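Local atomic coordinates of transcriptional regulator (Enterococcus faecalis, PDB entry 3QFI), a protein that belongs to the LytR-CpsA-Psr family of bacterial proteins associated with the cell envelope and is named as a transcriptional regulator. Residues 53-58 against 220-225; 100-105 against 261-266; 28-33 against 109-114. All coordinates share one frame; numbering follows the deposited sequence.

Contact 1: 53-58 against 220-225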
loop_
_atom_site.group_PDB
_atom_site.type_symbol
_atom_site.label_atom_id
_atom_site.label_comp_id
_atom_site.label_asym_id
_atom_site.label_seq_id
_atom_site.Cartn_x
_atom_site.Cartn_y
_atom_site.Cartn_z
ATOM N N LYS A 53 5.455 15.941 11.429
ATOM C CA LYS A 53 4.967 17.259 11.815
ATOM C C LYS A 53 3.541 17.179 12.355
ATOM O O LYS A 53 3.035 18.131 12.945
ATOM C CB LYS A 53 5.025 18.213 10.619
ATOM C CG LYS A 53 6.419 18.332 9.983
ATOM C CD LYS A 53 6.368 19.069 8.645
ATOM C CE LYS A 53 7.751 19.206 8.027
ATOM N NZ LYS A 53 7.716 19.952 6.736
ATOM N N GLU A 54 2.883 16.046 12.155
ATOM C CA GLU A 54 1.528 15.896 12.655
ATOM C C GLU A 54 1.404 14.553 13.348
ATOM O O GLU A 54 0.306 14.064 13.592
ATOM C CB GLU A 54 0.534 15.999 11.504
ATOM C CG GLU A 54 -0.888 16.241 11.939
ATOM C CD GLU A 54 -1.809 16.411 10.759
ATOM O OE1 GLU A 54 -1.924 15.461 9.950
ATOM O OE2 GLU A 54 -2.416 17.496 10.636
ATOM N N ASN A 55 2.558 13.973 13.659
ATOM C CA ASN A 55 2.640 12.696 14.338
ATOM C C ASN A 55 1.654 11.682 13.785
ATOM O O ASN A 55 0.803 11.190 14.523
ATOM C CB ASN A 55 2.382 12.896 15.831
ATOM C CG ASN A 55 3.319 13.910 16.447
ATOM O OD1 ASN A 55 4.540 13.749 16.417
ATOM N ND2 ASN A 55 2.752 14.969 17.006
ATOM N N LYS A 56 1.770 11.352 12.499
ATOM C CA LYS A 56 0.846 10.394 11.886
ATOM C C LYS A 56 1.346 9.815 10.548
ATOM O O LYS A 56 2.198 10.404 9.876
ATOM C CB LYS A 56 -0.522 11.074 11.696
ATOM C CG LYS A 56 -1.648 10.156 11.219
ATOM C CD LYS A 56 -3.058 10.739 11.476
ATOM C CE LYS A 56 -3.495 11.758 10.430
ATOM N NZ LYS A 56 -2.556 12.903 10.322
ATOM N N SER A 57 0.818 8.643 10.194
ATOM C CA SER A 57 1.142 7.966 8.940
ATOM C C SER A 57 -0.166 7.508 8.333
ATOM O O SER A 57 -1.034 6.992 9.035
ATOM C CB SER A 57 2.051 6.747 9.147
ATOM O OG SER A 57 3.387 7.134 9.403
ATOM N N THR A 58 -0.289 7.687 7.026
ATOM C CA THR A 58 -1.501 7.339 6.311
ATOM C C THR A 58 -1.221 6.254 5.279
ATOM O O THR A 58 -0.431 6.449 4.345
ATOM C CB THR A 58 -2.045 8.580 5.600
ATOM O OG1 THR A 58 -1.934 9.710 6.474
ATOM C CG2 THR A 58 -3.488 8.392 5.211
ATOM N N TYR A 220 11.483 9.530 13.499
ATOM C CA TYR A 220 10.132 9.407 12.986
ATOM C C TYR A 220 9.290 8.518 13.881
ATOM O O TYR A 220 8.191 8.117 13.509
ATOM C CB TYR A 220 10.162 8.822 11.566
ATOM C CG TYR A 220 10.675 9.766 10.509
ATOM C CD1 TYR A 220 12.044 10.034 10.372
ATOM C CD2 TYR A 220 9.785 10.427 9.657
ATOM C CE1 TYR A 220 12.512 10.938 9.407
ATOM C CE2 TYR A 220 10.242 11.334 8.699
ATOM C CZ TYR A 220 11.609 11.581 8.580
ATOM O OH TYR A 220 12.070 12.467 7.631
ATOM N N LEU A 221 9.812 8.205 15.059
ATOM C CA LEU A 221 9.095 7.342 15.993
ATOM C C LEU A 221 7.726 7.947 16.306
ATOM O O LEU A 221 6.726 7.238 16.391
ATOM C CB LEU A 221 9.910 7.151 17.286
ATOM C CG LEU A 221 11.309 7.774 17.364
ATOM C CD1 LEU A 221 11.171 9.280 17.534
ATOM C CD2 LEU A 221 12.103 7.197 18.541
ATOM N N SER A 222 7.692 9.264 16.453
ATOM C CA SER A 222 6.463 9.961 16.758
ATOM C C SER A 222 5.486 9.853 15.596
ATOM O O SER A 222 4.260 9.762 15.792
ATOM C CB SER A 222 6.752 11.431 17.035
ATOM O OG SER A 222 7.127 12.104 15.847
ATOM N N ALA A 223 6.035 9.871 14.384
ATOM C CA ALA A 223 5.234 9.790 13.164
ATOM C C ALA A 223 4.383 8.523 13.100
ATOM O O ALA A 223 3.410 8.459 12.348
ATOM C CB ALA A 223 6.150 9.869 11.946
ATOM N N PHE A 224 4.750 7.517 13.889
ATOM C CA PHE A 224 4.000 6.265 13.918
ATOM C C PHE A 224 3.118 6.160 15.161
ATOM O O PHE A 224 2.591 5.089 15.472
ATOM C CB PHE A 224 4.946 5.061 13.833
ATOM C CG PHE A 224 5.705 4.997 12.539
ATOM C CD1 PHE A 224 6.992 5.517 12.442
ATOM C CD2 PHE A 224 5.093 4.512 11.385
ATOM C CE1 PHE A 224 7.655 5.566 11.216
ATOM C CE2 PHE A 224 5.744 4.555 10.156
ATOM C CZ PHE A 224 7.030 5.086 10.070
ATOM N N LYS A 225 2.952 7.273 15.872
ATOM C CA LYS A 225 2.110 7.269 17.063
ATOM C C LYS A 225 0.678 6.965 16.666
ATOM O O LYS A 225 -0.097 6.441 17.461
ATOM C CB LYS A 225 2.158 8.627 17.783
ATOM C CG LYS A 225 3.387 8.843 18.664
ATOM C CD LYS A 225 3.301 10.159 19.427
ATOM C CE LYS A 225 4.452 10.318 20.421
ATOM N NZ LYS A 225 4.286 11.525 21.303
#
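The ring of Phe224 carries the aromatic part of this contact. It offers itself to the hydroxyl of Ser57, OG lying 3.6 Å from Phe224 CE2 in an oblique approach, while Ile50 and Met185 also touch this side chain. The ring of Tyr220 takes no part in the meeting with 53-58; it lies farther back, packs edge-to-face with Phe22 and has its OH hydrogen-bonded to Glu20 O. The turn packs on a β-hairpin end with a G1 β bulge: Asn55 and Lys56 both face Asn51 at the join of strands 44-51 and 56-62. Asn55 takes the left-handed backbone conformation of that bulge, phi 43°.

The short 3-10 turn 222-223 nestles against the bulge, and the backbones come closest where Asn55 CA stands 4.1 Å from Ala223 CA. Side chains add to this close approach. Asn55 lies against Ser222, its CB 3.7 Å from Ser222 O, and that carbonyl is itself gripped within the turn by Lys225 N at 2.8 Å. Farther along, the CB of Lys56 points away from the turn, and NZ forms a 2.7 Å salt bridge with Glu54 OE1, beside Gln262.

Strand 227-230 follows directly after this turn and runs parallel to 56-62, Ser57 pairing through its backbone with Thr226 and Asp228. The turn therefore feeds the chain into one of the two outermost strands of the sheet. One side-chain bond joins the turn to strand 56-62: Ser57, with OG anti to its carbonyl carbon (chi1 -76°), donates to Ala223 O at 3.2 Å, reaching the oxygen from above the carbonyl plane, 54° out of it.

Contact 2: 100-105 against 261-266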
loop_
_atom_site.group_PDB
_atom_site.type_symbol
_atom_site.label_atom_id
_atom_site.label_comp_id
_atom_site.label_asym_id
_atom_site.label_seq_id
_atom_site.Cartn_x
_atom_site.Cartn_y
_atom_site.Cartn_z
ATOM N N ASP A 100 -1.109 11.828 -7.532
ATOM C CA ASP A 100 -0.559 13.156 -7.726
ATOM C C ASP A 100 0.383 13.518 -6.594
ATOM O O ASP A 100 0.322 14.625 -6.054
ATOM C CB ASP A 100 -1.653 14.218 -7.831
ATOM C CG ASP A 100 -1.094 15.577 -8.243
ATOM O OD1 ASP A 100 -0.326 15.629 -9.229
ATOM O OD2 ASP A 100 -1.419 16.586 -7.587
ATOM N N ILE A 101 1.246 12.577 -6.230
ATOM C CA ILE A 101 2.223 12.813 -5.182
ATOM C C ILE A 101 3.548 12.190 -5.543
ATOM O O ILE A 101 3.643 11.362 -6.429
ATOM C CB ILE A 101 1.809 12.217 -3.793
ATOM C CG1 ILE A 101 1.579 10.710 -3.907
ATOM C CG2 ILE A 101 0.565 12.918 -3.261
ATOM C CD1 ILE A 101 1.500 10.027 -2.553
ATOM N N PRO A 102 4.614 12.618 -4.874
ATOM C CA PRO A 102 5.891 11.997 -5.217
ATOM C C PRO A 102 6.067 10.741 -4.345
ATOM O O PRO A 102 5.648 10.718 -3.183
ATOM C CB PRO A 102 6.905 13.092 -4.888
ATOM C CG PRO A 102 6.287 13.745 -3.683
ATOM C CD PRO A 102 4.814 13.845 -4.082
ATOM N N ILE A 103 6.633 9.695 -4.936
ATOM C CA ILE A 103 6.902 8.453 -4.232
ATOM C C ILE A 103 8.394 8.490 -3.992
ATOM O O ILE A 103 9.173 8.182 -4.895
ATOM C CB ILE A 103 6.613 7.208 -5.090
ATOM C CG1 ILE A 103 5.128 7.117 -5.421
ATOM C CG2 ILE A 103 7.066 5.955 -4.336
ATOM C CD1 ILE A 103 4.226 6.975 -4.196
ATOM N N HIS A 104 8.798 8.865 -2.787
ATOM C CA HIS A 104 10.212 8.971 -2.457
ATOM C C HIS A 104 10.953 7.658 -2.381
ATOM O O HIS A 104 12.116 7.560 -2.785
ATOM C CB HIS A 104 10.357 9.692 -1.135
ATOM C CG HIS A 104 9.700 11.026 -1.130
ATOM N ND1 HIS A 104 8.596 11.310 -0.358
ATOM C CD2 HIS A 104 9.954 12.140 -1.856
ATOM C CE1 HIS A 104 8.198 12.543 -0.607
ATOM N NE2 HIS A 104 9.006 13.069 -1.513
ATOM N N HIS A 105 10.271 6.649 -1.857
ATOM C CA HIS A 105 10.874 5.348 -1.691
ATOM C C HIS A 105 9.896 4.223 -2.002
ATOM O O HIS A 105 8.672 4.407 -1.960
ATOM C CB HIS A 105 11.358 5.204 -0.253
ATOM C CG HIS A 105 12.415 6.186 0.134
ATOM N ND1 HIS A 105 13.691 6.145 -0.385
ATOM C CD2 HIS A 105 12.398 7.215 1.013
ATOM C CE1 HIS A 105 14.416 7.107 0.160
ATOM N NE2 HIS A 105 13.656 7.769 1.012
ATOM N N LYS A 261 -1.060 17.118 1.385
ATOM C CA LYS A 261 -0.800 17.919 2.587
ATOM C C LYS A 261 0.023 17.133 3.618
ATOM O O LYS A 261 0.825 17.709 4.359
ATOM C CB LYS A 261 -2.109 18.438 3.212
ATOM C CG LYS A 261 -2.794 19.546 2.402
ATOM C CD LYS A 261 -4.022 20.101 3.124
ATOM C CE LYS A 261 -4.727 21.214 2.328
ATOM N NZ LYS A 261 -5.832 21.870 3.115
ATOM N N GLN A 262 -0.183 15.824 3.662
ATOM C CA GLN A 262 0.574 14.954 4.550
ATOM C C GLN A 262 2.068 15.133 4.250
ATOM O O GLN A 262 2.913 14.982 5.132
ATOM C CB GLN A 262 0.197 13.484 4.311
ATOM C CG GLN A 262 -1.074 13.042 5.001
ATOM C CD GLN A 262 -1.053 13.397 6.470
ATOM O OE1 GLN A 262 -1.573 14.438 6.880
ATOM N NE2 GLN A 262 -0.418 12.546 7.272
ATOM N N LEU A 263 2.380 15.456 2.998
ATOM C CA LEU A 263 3.753 15.633 2.559
ATOM C C LEU A 263 4.193 17.086 2.501
ATOM O O LEU A 263 5.129 17.430 1.775
ATOM C CB LEU A 263 3.939 14.981 1.188
ATOM C CG LEU A 263 3.655 13.476 1.135
ATOM C CD1 LEU A 263 3.652 13.026 -0.312
ATOM C CD2 LEU A 263 4.712 12.697 1.940
ATOM N N GLY A 264 3.520 17.936 3.268
ATOM C CA GLY A 264 3.866 19.342 3.293
ATOM C C GLY A 264 3.717 19.998 1.937
ATOM O O GLY A 264 4.392 20.986 1.643
ATOM N N LEU A 265 2.844 19.446 1.100
ATOM C CA LEU A 265 2.618 20.009 -0.230
ATOM C C LEU A 265 1.321 20.791 -0.234
ATOM O O LEU A 265 0.480 20.626 0.653
ATOM C CB LEU A 265 2.550 18.906 -1.287
ATOM C CG LEU A 265 3.836 18.095 -1.444
ATOM C CD1 LEU A 265 3.596 16.946 -2.409
ATOM C CD2 LEU A 265 4.959 19.002 -1.955
ATOM N N LYS A 266 1.162 21.644 -1.237
ATOM C CA LYS A 266 -0.034 22.464 -1.348
ATOM C C LYS A 266 -1.062 21.837 -2.280
ATOM O O LYS A 266 -0.788 20.860 -2.981
ATOM C CB LYS A 266 0.337 23.873 -1.836
ATOM C CG LYS A 266 1.176 24.699 -0.838
ATOM C CD LYS A 266 1.689 25.999 -1.476
ATOM C CE LYS A 266 2.372 26.932 -0.466
ATOM N NZ LYS A 266 3.619 26.376 0.129
#
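Asp100 opens the segment as the residue that leaves helix 80-98, with a positive phi of 50°. It makes no direct contact with 261-266, yet its carbonyl receives Arg260 NH1 and its OD2 is hydrogen-bonded to His268 ND1, so it ties this loop to the end of helix 249-262 and the chain beyond it.

Ile101 comes next and points at the helix end. Its branch carbon does the touching: CB is 4.0 Å from Leu263 CD1. With CG1 in the crowded position between N and carbonyl carbon (chi1 58°), the rest of the side chain runs alongside Leu259 and Arg260.

Pro102 carries the middle of the contact through a single ring carbon. CD meets Leu263 CD1 at 4.0 Å and Leu265 CD1 at 3.7 Å, both tip to tip, so the two leucines converge on the same corner of the proline. Each holds CG anti to its carbonyl carbon.

Ile103 turns the other way, onto Ile92 and Gln96 of helix 80-98 and Leu25 of the sheet. His104 swings back, and Leu263 CD2 arrives at the edge of its imidazole, near the ring plane, 4.3 Å from CE1. Pro102 O lies 4.0 Å above one face of that ring, toward the rim. ND1 is hydrogen-bonded to Ser23 N, which fixes the ring's rotation and is consistent with an unprotonated ND1.

On the other side, Gly264 brings Leu263 and Leu265 round to the same surface: its N bonds Lys261 O at 2.9 Å and Leu265 N returns to Arg260 O. This is a Schellman motif, the helix-ending turn whose leucines here pack the end of helix 249-262 against the loop leading into strand 105-109.

Contact 3: 28-33 against 109-114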
loop_
_atom_site.group_PDB
_atom_site.type_symbol
_atom_site.label_atom_id
_atom_site.label_comp_id
_atom_site.label_asym_id
_atom_site.label_seq_id
_atom_site.Cartn_x
_atom_site.Cartn_y
_atom_site.Cartn_z
ATOM N N GLY A 28 3.727 -6.111 -2.597
ATOM C CA GLY A 28 3.817 -7.511 -2.238
ATOM C C GLY A 28 3.612 -8.294 -3.521
ATOM O O GLY A 28 2.481 -8.496 -3.957
ATOM N N ILE A 29 4.720 -8.704 -4.134
ATOM C CA ILE A 29 4.722 -9.447 -5.388
ATOM C C ILE A 29 4.861 -10.930 -5.117
ATOM O O ILE A 29 5.640 -11.337 -4.266
ATOM C CB ILE A 29 5.914 -9.030 -6.289
ATOM C CG1 ILE A 29 5.956 -7.513 -6.439
ATOM C CG2 ILE A 29 5.778 -9.673 -7.669
ATOM C CD1 ILE A 29 4.708 -6.941 -7.058
ATOM N N ASP A 30 4.108 -11.737 -5.852
ATOM C CA ASP A 30 4.166 -13.185 -5.690
ATOM C C ASP A 30 5.038 -13.772 -6.793
ATOM O O ASP A 30 4.588 -14.022 -7.911
ATOM C CB ASP A 30 2.759 -13.769 -5.752
ATOM C CG ASP A 30 2.683 -15.153 -5.156
ATOM O OD1 ASP A 30 1.555 -15.584 -4.832
ATOM O OD2 ASP A 30 3.738 -15.819 -5.012
ATOM N N THR A 31 6.297 -13.993 -6.459
ATOM C CA THR A 31 7.267 -14.517 -7.395
ATOM C C THR A 31 7.146 -16.028 -7.628
ATOM O O THR A 31 7.854 -16.594 -8.465
ATOM C CB THR A 31 8.663 -14.182 -6.894
ATOM O OG1 THR A 31 8.733 -14.444 -5.485
ATOM C CG2 THR A 31 8.966 -12.722 -7.140
ATOM N N GLY A 32 6.253 -16.678 -6.890
ATOM C CA GLY A 32 6.061 -18.111 -7.063
ATOM C C GLY A 32 4.939 -18.404 -8.048
ATOM O O GLY A 32 3.779 -18.115 -7.764
ATOM N N ASP A 33 5.269 -18.979 -9.203
ATOM C CA ASP A 33 4.251 -19.278 -10.219
ATOM C C ASP A 33 3.116 -20.150 -9.677
ATOM O O ASP A 33 1.997 -19.680 -9.482
ATOM C CB ASP A 33 4.877 -19.963 -11.452
ATOM C CG ASP A 33 5.888 -19.070 -12.192
ATOM O OD1 ASP A 33 6.034 -19.237 -13.425
ATOM O OD2 ASP A 33 6.547 -18.222 -11.546
ATOM N N ILE A 109 8.474 -6.862 -1.605
ATOM C CA ILE A 109 8.638 -8.000 -0.706
ATOM C C ILE A 109 7.956 -9.235 -1.296
ATOM O O ILE A 109 6.828 -9.149 -1.794
ATOM C CB ILE A 109 7.995 -7.718 0.668
ATOM C CG1 ILE A 109 8.125 -6.218 0.993
ATOM C CG2 ILE A 109 8.659 -8.596 1.744
ATOM C CD1 ILE A 109 7.485 -5.781 2.319
ATOM N N ASN A 110 8.653 -10.370 -1.245
ATOM C CA ASN A 110 8.143 -11.662 -1.721
ATOM C C ASN A 110 7.267 -12.244 -0.630
ATOM O O ASN A 110 7.200 -11.713 0.470
ATOM C CB ASN A 110 9.285 -12.662 -1.928
ATOM C CG ASN A 110 10.066 -12.413 -3.184
ATOM O OD1 ASN A 110 11.069 -13.093 -3.444
ATOM N ND2 ASN A 110 9.617 -11.445 -3.985
ATOM N N MET A 111 6.635 -13.366 -0.938
ATOM C CA MET A 111 5.800 -14.049 0.024
ATOM C C MET A 111 6.706 -14.784 1.022
ATOM O O MET A 111 6.331 -15.002 2.178
ATOM C CB MET A 111 4.848 -15.007 -0.702
ATOM C CG MET A 111 3.819 -14.285 -1.583
ATOM S SD MET A 111 2.800 -13.043 -0.697
ATOM C CE MET A 111 3.716 -11.491 -1.029
ATOM N N LYS A 112 7.903 -15.160 0.576
ATOM C CA LYS A 112 8.876 -15.825 1.450
ATOM C C LYS A 112 9.478 -14.784 2.388
ATOM O O LYS A 112 9.691 -15.049 3.566
ATOM C CB LYS A 112 10.008 -16.473 0.637
ATOM C CG LYS A 112 9.679 -17.852 0.085
ATOM C CD LYS A 112 10.838 -18.430 -0.722
ATOM C CE LYS A 112 10.610 -19.905 -1.020
ATOM N NZ LYS A 112 10.596 -20.712 0.233
ATOM N N GLY A 113 9.744 -13.595 1.858
ATOM C CA GLY A 113 10.315 -12.536 2.674
ATOM C C GLY A 113 9.304 -11.992 3.666
ATOM O O GLY A 113 9.649 -11.662 4.807
ATOM N N LEU A 114 8.051 -11.887 3.234
ATOM C CA LEU A 114 7.021 -11.391 4.122
ATOM C C LEU A 114 6.795 -12.400 5.232
ATOM O O LEU A 114 6.442 -12.035 6.355
ATOM C CB LEU A 114 5.709 -11.138 3.376
ATOM C CG LEU A 114 4.505 -10.871 4.293
ATOM C CD1 LEU A 114 4.830 -9.813 5.341
ATOM C CD2 LEU A 114 3.321 -10.451 3.445
HETATM O O HOH W 1 6.766 -14.908 -3.405
#
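The close-fitting half of this contact is backbone against backbone. Gly28 and Ile109 form a parallel β bridge, their CA atoms 5.1 Å apart, and just past it Ile29 N donates to Ile109 O at 3.2 Å. The donor lies in the carbonyl plane, although the angle at hydrogen is a bent 138°. Weaker CA-H...O contacts continue the pairing: Gly28 CA meets the same Ile109 O, and Asn110 CA approaches Ile29 O. Over the glycine bends Met111, folded at both chi2 and chi3, so that its CE methyl rests 3.8 Å from Ile29 O and close to Gly28 C; the side chain also touches Leu153 of helix 150-156.

Beyond Ile29 the segments diverge and the fit loosens toward solvent. Asp30 crosses Met111 at about a right angle, Asp30 OD2 3.8 Å from Met111 CG. The same OD2 accepts Gly32 N, closing an Asx turn, while Asp30 N binds Asp43 OD2. Thr31 crosses the Asn110 side chain, with Thr31 CG2 3.5 Å from Asn110 ND2. A water links the two segments, 2.9 Å from Thr31 OG1 and accepting a hydrogen bond from Met111 N. Asn110 stands at the N-cap position of helix 111-120 but its side chain makes no capping bond; the water takes up the first amide instead, and Asn110 OD1 is weakly bonded to Asn203.

Two neighbouring parallel strands, 22-28 and 105-109, thus end side by side, one passing into a loop and the other into a helix, at the carboxyl-terminal ends of two parallel strands in the mixed sheet of an α/β fold.

Overall arrangement
All three contacts touch the same mixed sheet, contacts 1 and 2 near one end and contact 3 near the other. Contacts 1 and 2, both partly buried, are neighbours with centres 15 Å apart, and Gln262 at the end of helix 249-262 packs on Glu54, Lys56 and Thr58. Contact 3 is a surface contact about 27 Å from contact 2 between centres, across the middle of the chain, and strands 22-28 and 105-109 run down to it from the region of contact 2. Chemistry follows place: contact 2 is mainly apolar, aliphatic groups with one imidazole edge, a serine hydroxyl secures a turn in contact 1, and backbone pairing with a bridging water marks contact 3.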